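Local coordinates for aspartate aminotransferase, mitochondrial (Trypanosoma brucei brucei, PDB 4W5K), which probably catalyses the pyridoxal 5'-phosphate-dependent transfer of an amino group from L-aspartate to 2-oxoglutarate, working as a homodimer, at residues T261-A264 against E265-K268; K166-E169 against G170-I173; Y38-D41 against A42-F46; V47-C50 against V51-A54; V387-A390 against I391-T395. The protein carries 1 engineered substitution. All coordinates share one frame; numbering follows the deposited sequence.

Interaction 1 of 5, residues T261-A264 against E265-K268; sequences TASA and EEAK
Glu266, at the start of helix 264-282, runs antiparallel to Thr261, heading back along the chain past the threonine with its CB 3.5 Å from Thr261 OG1. Beyond CG the glutamate stays extended (chi2 -176°), which carries its carboxylate to the backbone of Ala262: Ala262 N donates to Glu266 OE1 over 3.0 Å, coming from well above the carboxylate plane, and the methyl of Ala262 sits beside the same oxygen.

Ser263 is the N-cap. With OG held between its own backbone N and carbonyl carbon (chi1 70°), it accepts from Glu266 N at 3.1 Å in a nearly straight bond. Glu266 folds back to take the amide just before the cap, so the two side chains hold the helix start between them. The first regular helical bonds follow, Ala267 N to Ser263 O and Lys268 N to Ala264 O. Thr261 O is bonded by the side chain of Arg91, which links the end of strand 255-260 to the residue just before strand 92-97.

The chemistry is that of a helix start: Ser263 OG satisfies an amide at the first turn, and the carboxylate of Glu266 lies where the helix dipole would probably favour its negative charge.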
loop_
_atom_site.group_PDB
_atom_site.type_symbol
_atom_site.label_atom_id
_atom_site.label_comp_id
_atom_site.label_asym_id
_atom_site.label_seq_id
_atom_site.Cartn_x
_atom_site.Cartn_y
_atom_site.Cartn_z
ATOM N N THR A 261 -23.927 -2.310 -7.146
ATOM C CA THR A 261 -24.730 -1.153 -7.509
ATOM C C THR A 261 -25.905 -1.583 -8.365
ATOM O O THR A 261 -26.057 -2.756 -8.698
ATOM C CB THR A 261 -23.905 -0.102 -8.297
ATOM O OG1 THR A 261 -23.626 -0.599 -9.610
ATOM C CG2 THR A 261 -22.625 0.235 -7.576
ATOM N N ALA A 262 -26.747 -0.635 -8.743
ATOM C CA ALA A 262 -27.911 -0.982 -9.542
ATOM C C ALA A 262 -27.608 -1.283 -11.015
ATOM O O ALA A 262 -28.453 -1.845 -11.709
ATOM C CB ALA A 262 -28.947 0.133 -9.461
ATOM N N SER A 263 -26.431 -0.925 -11.508
ATOM C CA SER A 263 -26.217 -1.017 -12.953
ATOM C C SER A 263 -24.747 -0.961 -13.313
ATOM O O SER A 263 -23.926 -0.545 -12.497
ATOM C CB SER A 263 -26.965 0.101 -13.680
ATOM O OG SER A 263 -26.380 1.379 -13.442
ATOM N N ALA A 264 -24.402 -1.379 -14.527
ATOM C CA ALA A 264 -23.001 -1.299 -14.923
ATOM C C ALA A 264 -22.540 0.167 -14.982
ATOM O O ALA A 264 -21.392 0.453 -14.663
ATOM C CB ALA A 264 -22.763 -1.996 -16.260
ATOM N N GLU A 265 -23.442 1.085 -15.328
ATOM C CA GLU A 265 -23.098 2.513 -15.336
ATOM C C GLU A 265 -22.784 3.042 -13.936
ATOM O O GLU A 265 -21.868 3.855 -13.763
ATOM C CB GLU A 265 -24.223 3.347 -15.963
ATOM C CG GLU A 265 -24.271 3.259 -17.478
ATOM C CD GLU A 265 -22.913 3.542 -18.114
ATOM O OE1 GLU A 265 -22.325 4.611 -17.835
ATOM O OE2 GLU A 265 -22.423 2.680 -18.876
ATOM N N GLU A 266 -23.574 2.628 -12.949
ATOM C CA GLU A 266 -23.281 3.026 -11.584
ATOM C C GLU A 266 -21.940 2.438 -11.140
ATOM O O GLU A 266 -21.150 3.111 -10.487
ATOM C CB GLU A 266 -24.425 2.609 -10.633
ATOM C CG GLU A 266 -25.675 3.506 -10.785
ATOM C CD GLU A 266 -26.756 3.138 -9.783
ATOM O OE1 GLU A 266 -26.461 2.339 -8.868
ATOM O OE2 GLU A 266 -27.902 3.628 -9.904
ATOM N N ALA A 267 -21.657 1.201 -11.533
ATOM C CA ALA A 267 -20.426 0.567 -11.086
ATOM C C ALA A 267 -19.234 1.291 -11.686
ATOM O O ALA A 267 -18.228 1.498 -11.009
ATOM C CB ALA A 267 -20.408 -0.924 -11.453
ATOM N N LYS A 268 -19.356 1.687 -12.949
ATOM C CA LYS A 268 -18.261 2.395 -13.620
ATOM C C LYS A 268 -17.978 3.723 -12.949
ATOM O O LYS A 268 -16.810 4.085 -12.760
ATOM C CB LYS A 268 -18.571 2.624 -15.090
ATOM C CG LYS A 268 -18.627 1.372 -15.947
ATOM C CD LYS A 268 -19.077 1.765 -17.355
ATOM C CE LYS A 268 -19.904 0.684 -18.046
ATOM N NZ LYS A 268 -19.070 -0.380 -18.676
#

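Interaction 2 of 5, residues K166-E169 against G170-I173; sequences KAPE and GSVI
A tight turn between helix 157-166 and strand 172-176 forms this contact, at the point where the chain passes from the helix into the mixed sheet. Glu169 and Gly170 have the backbone angles of the two middle residues of a type II beta turn, with Gly170 at positive phi (77°), a region that suits glycine. Across the turn, Ser171 OG donates to Pro168 O over 2.6 Å. The hydroxyl meets the carbonyl in its plane, on a lone pair, with a C=O...O angle of 137°.

The serine gets there because OG stands beside its own backbone N, anti to the carbonyl carbon (chi1 -67°), and so reaches back toward the proline. Ser171 OG also lies 3.5 Å from Pro168 CD and 3.9 Å from Ala167 CB, Ala167 being the first residue to leave helical geometry. Tyr122 of strand 120-124 packs on Ala167, Pro168 and Ser171 alike. Further along the turn, Glu169 points outward and its OE2 accepts from Asn203 ND2, while Ala167 O is bonded by Arg202 and Ser171 N by His204 ND1, so the residues just before strand 205-210 fasten this turn at several places.

Chemically, a buried serine hydroxyl spends its proton on a carbonyl three residues back. That pairs two polar atoms within the turn itself and fixes the rotation of the side chain against carbon surfaces of Ala167 and Pro168.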
loop_
_atom_site.group_PDB
_atom_site.type_symbol
_atom_site.label_atom_id
_atom_site.label_comp_id
_atom_site.label_asym_id
_atom_site.label_seq_id
_atom_site.Cartn_x
_atom_site.Cartn_y
_atom_site.Cartn_z
ATOM N N LYS A 166 -33.376 -1.469 15.514
ATOM C CA LYS A 166 -33.575 -0.144 16.135
ATOM C C LYS A 166 -32.647 0.939 15.552
ATOM O O LYS A 166 -32.910 2.134 15.713
ATOM C CB LYS A 166 -33.359 -0.223 17.642
ATOM N N ALA A 167 -31.570 0.514 14.903
ATOM C CA ALA A 167 -30.660 1.450 14.240
ATOM C C ALA A 167 -31.434 2.255 13.200
ATOM O O ALA A 167 -32.337 1.735 12.553
ATOM C CB ALA A 167 -29.492 0.684 13.592
ATOM N N PRO A 168 -31.099 3.542 13.045
ATOM C CA PRO A 168 -31.789 4.345 12.028
ATOM C C PRO A 168 -31.777 3.688 10.649
ATOM O O PRO A 168 -30.755 3.110 10.265
ATOM C CB PRO A 168 -30.972 5.644 11.989
ATOM C CG PRO A 168 -30.269 5.709 13.284
ATOM C CD PRO A 168 -30.012 4.283 13.705
ATOM N N GLU A 169 -32.886 3.780 9.918
ATOM C CA GLU A 169 -32.914 3.323 8.532
ATOM C C GLU A 169 -31.730 3.901 7.766
ATOM O O GLU A 169 -31.377 5.092 7.926
ATOM C CB GLU A 169 -34.212 3.742 7.834
ATOM C CG GLU A 169 -35.311 2.694 7.765
ATOM C CD GLU A 169 -36.355 3.050 6.726
ATOM O OE1 GLU A 169 -37.381 3.644 7.107
ATOM O OE2 GLU A 169 -36.136 2.764 5.525
ATOM N N GLY A 170 -31.127 3.072 6.926
ATOM C CA GLY A 170 -29.985 3.478 6.128
ATOM C C GLY A 170 -28.689 3.544 6.901
ATOM O O GLY A 170 -27.789 4.304 6.560
ATOM N N SER A 171 -28.568 2.727 7.941
ATOM C CA SER A 171 -27.298 2.652 8.653
ATOM C C SER A 171 -26.319 1.733 7.922
ATOM O O SER A 171 -26.712 0.746 7.285
ATOM C CB SER A 171 -27.510 2.164 10.096
ATOM O OG SER A 171 -28.232 3.119 10.865
ATOM N N VAL A 172 -25.033 2.054 8.000
ATOM C CA VAL A 172 -24.012 1.141 7.491
ATOM C C VAL A 172 -23.718 0.085 8.582
ATOM O O VAL A 172 -23.469 0.438 9.744
ATOM C CB VAL A 172 -22.740 1.897 7.081
ATOM C CG1 VAL A 172 -21.670 0.926 6.581
ATOM C CG2 VAL A 172 -23.093 2.943 6.011
ATOM N N ILE A 173 -23.762 -1.195 8.221
ATOM C CA ILE A 173 -23.631 -2.266 9.211
ATOM C C ILE A 173 -22.449 -3.141 8.850
ATOM O O ILE A 173 -22.481 -3.825 7.830
ATOM C CB ILE A 173 -24.887 -3.156 9.270
ATOM C CG1 ILE A 173 -26.169 -2.317 9.449
ATOM C CG2 ILE A 173 -24.765 -4.235 10.383
ATOM C CD1 ILE A 173 -26.300 -1.611 10.805
#

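Interaction 3 of 5, residues Y38-D41 against A42-F46; sequences YRDD and ADQPF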
loop_
_atom_site.group_PDB
_atom_site.type_symbol
_atom_site.label_atom_id
_atom_site.label_comp_id
_atom_site.label_asym_id
_atom_site.label_seq_id
_atom_site.Cartn_x
_atom_site.Cartn_y
_atom_site.Cartn_z
ATOM N N TYR A 38 -1.100 -17.618 10.692
ATOM C CA TYR A 38 -1.106 -19.079 10.762
ATOM C C TYR A 38 0.298 -19.640 11.011
ATOM O O TYR A 38 1.316 -19.069 10.574
ATOM C CB TYR A 38 -1.688 -19.689 9.466
ATOM C CG TYR A 38 -1.803 -21.210 9.528
ATOM C CD1 TYR A 38 -2.815 -21.818 10.283
ATOM C CD2 TYR A 38 -0.913 -22.027 8.843
ATOM C CE1 TYR A 38 -2.910 -23.211 10.364
ATOM C CE2 TYR A 38 -1.010 -23.428 8.911
ATOM C CZ TYR A 38 -2.014 -24.003 9.670
ATOM O OH TYR A 38 -2.095 -25.386 9.747
ATOM N N ARG A 39 0.334 -20.777 11.699
ATOM C CA ARG A 39 1.543 -21.584 11.890
ATOM C C ARG A 39 1.175 -23.057 11.672
ATOM O O ARG A 39 0.041 -23.439 11.944
ATOM C CB ARG A 39 2.108 -21.412 13.307
ATOM C CG ARG A 39 2.637 -20.031 13.598
ATOM C CD ARG A 39 3.940 -19.866 12.873
ATOM N NE ARG A 39 4.635 -18.615 13.146
ATOM C CZ ARG A 39 4.614 -17.548 12.345
ATOM N NH1 ARG A 39 3.907 -17.556 11.223
ATOM N NH2 ARG A 39 5.324 -16.479 12.665
ATOM N N ASP A 40 2.109 -23.860 11.169
ATOM C CA ASP A 40 1.868 -25.306 11.030
ATOM C C ASP A 40 2.075 -25.978 12.378
ATOM O O ASP A 40 2.327 -25.301 13.373
ATOM C CB ASP A 40 2.762 -25.917 9.926
ATOM C CG ASP A 40 4.250 -25.856 10.233
ATOM O OD1 ASP A 40 4.659 -25.616 11.387
ATOM O OD2 ASP A 40 5.039 -26.047 9.279
ATOM N N ASP A 41 1.965 -27.308 12.414
ATOM C CA ASP A 41 2.130 -28.063 13.658
ATOM C C ASP A 41 3.526 -28.000 14.280
ATOM O O ASP A 41 3.697 -28.357 15.445
ATOM C CB ASP A 41 1.768 -29.530 13.422
ATOM C CG ASP A 41 1.572 -30.293 14.718
ATOM O OD1 ASP A 41 0.690 -29.899 15.511
ATOM O OD2 ASP A 41 2.329 -31.270 14.946
ATOM N N ALA A 42 4.513 -27.571 13.492
ATOM C CA ALA A 42 5.882 -27.397 13.953
ATOM C C ALA A 42 6.161 -25.960 14.371
ATOM O O ALA A 42 7.312 -25.589 14.611
ATOM C CB ALA A 42 6.846 -27.812 12.868
ATOM N N ASP A 43 5.109 -25.154 14.415
ATOM C CA ASP A 43 5.183 -23.760 14.828
ATOM C C ASP A 43 6.007 -22.950 13.819
ATOM O O ASP A 43 6.713 -22.020 14.183
ATOM C CB ASP A 43 5.765 -23.642 16.244
ATOM C CG ASP A 43 5.652 -22.243 16.815
ATOM O OD1 ASP A 43 4.640 -21.551 16.553
ATOM O OD2 ASP A 43 6.600 -21.824 17.509
ATOM N N GLN A 44 5.923 -23.331 12.549
ATOM C CA GLN A 44 6.629 -22.609 11.483
ATOM C C GLN A 44 5.661 -21.799 10.641
ATOM O O GLN A 44 4.526 -22.204 10.439
ATOM C CB GLN A 44 7.377 -23.572 10.569
ATOM C CG GLN A 44 8.430 -24.419 11.264
ATOM C CD GLN A 44 9.387 -23.577 12.083
ATOM O OE1 GLN A 44 10.039 -22.669 11.561
ATOM N NE2 GLN A 44 9.454 -23.857 13.383
ATOM N N PRO A 45 6.131 -20.660 10.099
ATOM C CA PRO A 45 5.329 -20.010 9.058
ATOM C C PRO A 45 5.107 -20.978 7.900
ATOM O O PRO A 45 5.957 -21.821 7.614
ATOM C CB PRO A 45 6.189 -18.815 8.619
ATOM C CG PRO A 45 7.176 -18.600 9.701
ATOM C CD PRO A 45 7.404 -19.962 10.345
ATOM N N PHE A 46 3.972 -20.852 7.229
ATOM C CA PHE A 46 3.572 -21.854 6.254
ATOM C C PHE A 46 3.357 -21.214 4.906
ATOM O O PHE A 46 2.400 -20.471 4.693
ATOM C CB PHE A 46 2.301 -22.580 6.734
ATOM C CG PHE A 46 1.697 -23.502 5.711
ATOM C CD1 PHE A 46 2.444 -24.539 5.159
ATOM C CD2 PHE A 46 0.364 -23.365 5.343
ATOM C CE1 PHE A 46 1.882 -25.403 4.226
ATOM C CE2 PHE A 46 -0.207 -24.227 4.406
ATOM C CZ PHE A 46 0.565 -25.245 3.843
HETATM O O HOH W 1 2.191 -18.657 8.070
HETATM O O HOH W 2 5.429 -18.590 16.045
HETATM O O HOH W 3 6.000 -24.619 7.017
#
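The Arg39 guanidinium carries Pro45 CG on one face, 3.7 Å above its plane and offset toward the rim, and has water 1 in plane at its edge. The Tyr38 ring meets Phe46 CB in plane at its own edge, and its CE2 lies 3.8 Å from CD2 of the phenylalanine, the two rings set obliquely with planes at 65°. Both pairs flank a chain reversal, a type I beta turn from Asp40 to Asp43 in the loop before helix 49-52.

Asp40 organises the bend. Its CG sits between the backbone N and the carbonyl carbon (chi1 65°), bringing OD1 inward to take Ala42 N, an Asx turn, and also Gln44 N. Backbone bonds Asp43 N to Asp40 O and Asp40 N to Gln44 O complete the closure.

Several ends are held from outside: Tyr38 OH by Arg316, Asp41 OD2 by Ser381, and Arg39 by a salt bridge to Asp61 of the second subunit, whose Asn59 packs on Pro45. The turn therefore contributes to the dimer interface. Arg39 NH1 also donates to Tyr38 O, which water 1 links to Phe46 N, while water 2 joins Arg39 NE to Asp43 OD1. At the turn's centre, Ala42 N and Gln44 N approach Asp40 OD1 from opposite faces of the carboxylate, each at 2.9 Å.

Interaction 4 of 5, residues V47-C50 against V51-A54; sequences VLEC and VKQA
Glu49 OE2 and Lys52 NZ form a salt bridge of 2.8 Å, three residues apart on the one short helix 49-52. The glutamate bends at chi2 (-66°) to turn its carboxylate toward the lysine, whose ammonium arrives on the syn side of OE2, 32° out of the carboxylate plane. Lys52 is extended beyond CG, and on its way it rests against Val47: CG is 3.9 Å from Val47 CG1, and CE lies near Val47 O.

On another side of the helix, Leu48 CB meets Val51 CG2 at 3.9 Å. The backbone beneath is helical, with Lys52 N bonded to Leu48 O at 3.0 Å and Gln53 N to Glu49 O; Val51 N makes a weaker, bent bond to the same Leu48 oxygen.

The next shell sets the helix in place. Leu48 occupies the N-cap position, and the carboxylate of Glu309 on helix 300-331 accepts from Glu49 N and Cys50 N. Trp306 and Ile296 cover Cys50, and Val292 packs on Val51. From the second subunit, Thr58 touches Val47 and Met60 touches Val51, putting the segment at the dimer interface.

The first-turn amides of Glu49 and Cys50 are thus bonded by a carboxylate from another helix, whose negative charge probably suits the amides of the first turn, while Lys52 probably balances the charge of Glu49.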
loop_
_atom_site.group_PDB
_atom_site.type_symbol
_atom_site.label_atom_id
_atom_site.label_comp_id
_atom_site.label_asym_id
_atom_site.label_seq_id
_atom_site.Cartn_x
_atom_site.Cartn_y
_atom_site.Cartn_z
ATOM N N VAL A 47 4.293 -21.457 3.997
ATOM C CA VAL A 47 4.161 -20.988 2.618
ATOM C C VAL A 47 3.488 -22.101 1.826
ATOM O O VAL A 47 3.989 -23.225 1.791
ATOM C CB VAL A 47 5.532 -20.660 1.982
ATOM C CG1 VAL A 47 5.345 -20.199 0.535
ATOM C CG2 VAL A 47 6.249 -19.577 2.774
ATOM N N LEU A 48 2.336 -21.806 1.234
ATOM C CA LEU A 48 1.553 -22.818 0.530
ATOM C C LEU A 48 2.272 -23.358 -0.705
ATOM O O LEU A 48 2.941 -22.604 -1.434
ATOM C CB LEU A 48 0.188 -22.243 0.128
ATOM C CG LEU A 48 -0.896 -22.177 1.222
ATOM C CD1 LEU A 48 -0.548 -21.160 2.321
ATOM C CD2 LEU A 48 -2.239 -21.833 0.611
ATOM N N GLU A 49 2.125 -24.662 -0.951
ATOM C CA GLU A 49 2.755 -25.263 -2.127
ATOM C C GLU A 49 2.201 -24.642 -3.408
ATOM O O GLU A 49 2.941 -24.416 -4.357
ATOM C CB GLU A 49 2.556 -26.775 -2.140
ATOM C CG GLU A 49 3.240 -27.473 -0.981
ATOM C CD GLU A 49 4.742 -27.361 -1.065
ATOM O OE1 GLU A 49 5.281 -27.586 -2.167
ATOM O OE2 GLU A 49 5.383 -27.022 -0.047
ATOM N N CYS A 50 0.907 -24.341 -3.426
ATOM C CA CYS A 50 0.335 -23.689 -4.607
ATOM C C CYS A 50 0.956 -22.308 -4.840
ATOM O O CYS A 50 1.113 -21.889 -5.983
ATOM C CB CYS A 50 -1.193 -23.580 -4.506
ATOM S SG CYS A 50 -1.843 -22.650 -3.138
ATOM N N VAL A 51 1.312 -21.610 -3.767
ATOM C CA VAL A 51 1.964 -20.306 -3.896
ATOM C C VAL A 51 3.405 -20.470 -4.424
ATOM O O VAL A 51 3.859 -19.698 -5.266
ATOM C CB VAL A 51 1.909 -19.553 -2.538
ATOM C CG1 VAL A 51 2.751 -18.299 -2.544
ATOM C CG2 VAL A 51 0.447 -19.167 -2.224
ATOM N N LYS A 52 4.115 -21.480 -3.943
ATOM C CA LYS A 52 5.453 -21.783 -4.478
ATOM C C LYS A 52 5.428 -22.071 -5.980
ATOM O O LYS A 52 6.367 -21.708 -6.714
ATOM C CB LYS A 52 6.056 -22.980 -3.743
ATOM C CG LYS A 52 6.286 -22.764 -2.255
ATOM C CD LYS A 52 6.820 -24.008 -1.591
ATOM C CE LYS A 52 6.974 -23.832 -0.088
ATOM N NZ LYS A 52 7.345 -25.108 0.571
ATOM N N GLN A 53 4.374 -22.744 -6.433
ATOM C CA GLN A 53 4.254 -23.139 -7.834
ATOM C C GLN A 53 3.607 -22.081 -8.725
ATOM O O GLN A 53 3.535 -22.274 -9.945
ATOM C CB GLN A 53 3.454 -24.440 -7.950
ATOM C CG GLN A 53 4.083 -25.630 -7.237
ATOM C CD GLN A 53 3.204 -26.874 -7.296
ATOM O OE1 GLN A 53 2.445 -27.075 -8.246
ATOM N NE2 GLN A 53 3.306 -27.717 -6.271
ATOM N N ALA A 54 3.130 -20.987 -8.125
ATOM C CA ALA A 54 2.508 -19.900 -8.877
ATOM C C ALA A 54 3.531 -19.276 -9.817
ATOM O O ALA A 54 4.731 -19.235 -9.509
ATOM C CB ALA A 54 1.926 -18.835 -7.938
HETATM O O HOH W 4 5.051 -27.276 -4.585
#

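Interaction 5 of 5, residues V387-A390 against I391-T395; sequences VSQA and IHNVT
Ile391 opens the second half of helix 384-395 by packing on Val387, one turn earlier, the two branches running together up the same flank of the helix. Its CG1 is anti to the carbonyl carbon (chi1 -70°), and the extended chain brings CD1 to within 3.7 Å of Val387 CG1, while Ile391 N bonds to Val387 O. His392 follows, its N on Ser388 O; its ring is met in plane at the edge by the amide of Gln389, NE2 standing 3.8 Å from CD2.

Asn393 holds the polar link. Gln389 swings out with CG anti to its N and bends at chi2 (67°), so that NE2 donates to Asn393 OD1 over 2.8 Å. The acceptor lies in the plane of the glutamine amide, but the donor is tilted from the asparagine carbonyl plane, and the two amides stand 46° apart. The other end of the asparagine amide is used as well, ND2 donating to Tyr364 OH, so the group is fixed in its rotation from both ends.

Val394 N reaches Ala390 O, and both Val394 methyls, CG1 and CG2, lie near that oxygen. Thr395 finishes the helix by turning its hydroxyl back to Ile391 O, a 2.7 Å bond.

This C-terminal helix is wedged among several elements: helix 300-331 meets Ser388, Gln389 and Ile391 through Leu324, Cys331 and Leu328, helix 354-364 covers Ala390 and Val394 through Leu360, and Ile366 of strand 366-367 packs on Val387 and Ala390.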
loop_
_atom_site.group_PDB
_atom_site.type_symbol
_atom_site.label_atom_id
_atom_site.label_comp_id
_atom_site.label_asym_id
_atom_site.label_seq_id
_atom_site.Cartn_x
_atom_site.Cartn_y
_atom_site.Cartn_z
ATOM N N VAL A 387 -0.312 -26.470 27.770
ATOM C CA VAL A 387 -1.214 -25.335 27.854
ATOM C C VAL A 387 -2.519 -25.737 28.531
ATOM O O VAL A 387 -3.044 -24.983 29.347
ATOM C CB VAL A 387 -1.501 -24.749 26.474
ATOM C CG1 VAL A 387 -2.647 -23.751 26.549
ATOM C CG2 VAL A 387 -0.239 -24.078 25.929
ATOM N N SER A 388 -3.033 -26.916 28.197
ATOM C CA SER A 388 -4.250 -27.417 28.850
ATOM C C SER A 388 -4.058 -27.546 30.357
ATOM O O SER A 388 -4.939 -27.158 31.129
ATOM C CB SER A 388 -4.673 -28.770 28.272
ATOM O OG SER A 388 -4.886 -28.675 26.874
ATOM N N GLN A 389 -2.913 -28.084 30.778
ATOM C CA GLN A 389 -2.671 -28.279 32.210
ATOM C C GLN A 389 -2.618 -26.924 32.889
ATOM O O GLN A 389 -3.188 -26.736 33.962
ATOM C CB GLN A 389 -1.367 -29.047 32.472
ATOM C CG GLN A 389 -1.110 -29.331 33.959
ATOM C CD GLN A 389 -2.112 -30.309 34.565
ATOM O OE1 GLN A 389 -2.222 -31.454 34.125
ATOM N NE2 GLN A 389 -2.854 -29.855 35.577
ATOM N N ALA A 390 -1.945 -25.976 32.238
ATOM C CA ALA A 390 -1.833 -24.622 32.768
ATOM C C ALA A 390 -3.210 -23.950 32.895
ATOM O O ALA A 390 -3.518 -23.350 33.920
ATOM C CB ALA A 390 -0.907 -23.787 31.891
ATOM N N ILE A 391 -4.035 -24.045 31.856
ATOM C CA ILE A 391 -5.364 -23.438 31.898
ATOM C C ILE A 391 -6.238 -24.105 32.973
ATOM O O ILE A 391 -6.963 -23.429 33.711
ATOM C CB ILE A 391 -6.051 -23.512 30.521
ATOM C CG1 ILE A 391 -5.322 -22.559 29.553
ATOM C CG2 ILE A 391 -7.536 -23.184 30.638
ATOM C CD1 ILE A 391 -5.803 -22.617 28.094
ATOM N N HIS A 392 -6.142 -25.421 33.091
ATOM C CA HIS A 392 -6.841 -26.103 34.191
ATOM C C HIS A 392 -6.351 -25.604 35.554
ATOM O O HIS A 392 -7.154 -25.291 36.430
ATOM C CB HIS A 392 -6.675 -27.612 34.099
ATOM C CG HIS A 392 -7.185 -28.343 35.309
ATOM N ND1 HIS A 392 -8.495 -28.258 35.731
ATOM C CD2 HIS A 392 -6.559 -29.155 36.194
ATOM C CE1 HIS A 392 -8.660 -29.002 36.813
ATOM N NE2 HIS A 392 -7.498 -29.554 37.119
ATOM N N ASN A 393 -5.037 -25.501 35.728
ATOM C CA ASN A 393 -4.486 -25.058 37.009
ATOM C C ASN A 393 -4.918 -23.651 37.424
ATOM O O ASN A 393 -5.149 -23.401 38.602
ATOM C CB ASN A 393 -2.956 -25.139 36.981
ATOM C CG ASN A 393 -2.460 -26.567 36.980
ATOM O OD1 ASN A 393 -3.253 -27.510 37.066
ATOM N ND2 ASN A 393 -1.158 -26.741 36.865
ATOM N N VAL A 394 -5.047 -22.735 36.473
ATOM C CA VAL A 394 -5.410 -21.368 36.835
ATOM C C VAL A 394 -6.914 -21.164 36.924
ATOM O O VAL A 394 -7.361 -20.119 37.400
ATOM C CB VAL A 394 -4.831 -20.320 35.834
ATOM C CG1 VAL A 394 -3.313 -20.381 35.818
ATOM C CG2 VAL A 394 -5.408 -20.516 34.442
ATOM N N THR A 395 -7.700 -22.146 36.472
ATOM C CA THR A 395 -9.153 -22.013 36.548
ATOM C C THR A 395 -9.815 -22.940 37.566
ATOM O O THR A 395 -10.959 -22.700 37.936
ATOM C CB THR A 395 -9.843 -22.253 35.175
ATOM O OG1 THR A 395 -9.466 -23.530 34.651
ATOM C CG2 THR A 395 -9.448 -21.167 34.183
#

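All five contacts are short-range, closing turns and helix ends. Interactions 1 and 2 serve the same mixed sheet, one after strand 255-260, the other before strand 172-176, nearest atoms about 14 Å apart. Interactions 3 and 4 adjoin in sequence, their centres 15 Å apart, and both touch the second subunit; Glu309 and Met313 pack on Phe46, and Glu309 also bonds the first amides of the helix in interaction 4. Of these two, interaction 3 is closer to the cofactor, the Tyr38 side chain being about 8 Å from that of Tyr212 and about 11 Å from pyridoxal 5'-phosphate. Interactions 1, 2 and 5 lie away from the binding sites, the centres of 1 and 5 being 55 Å apart.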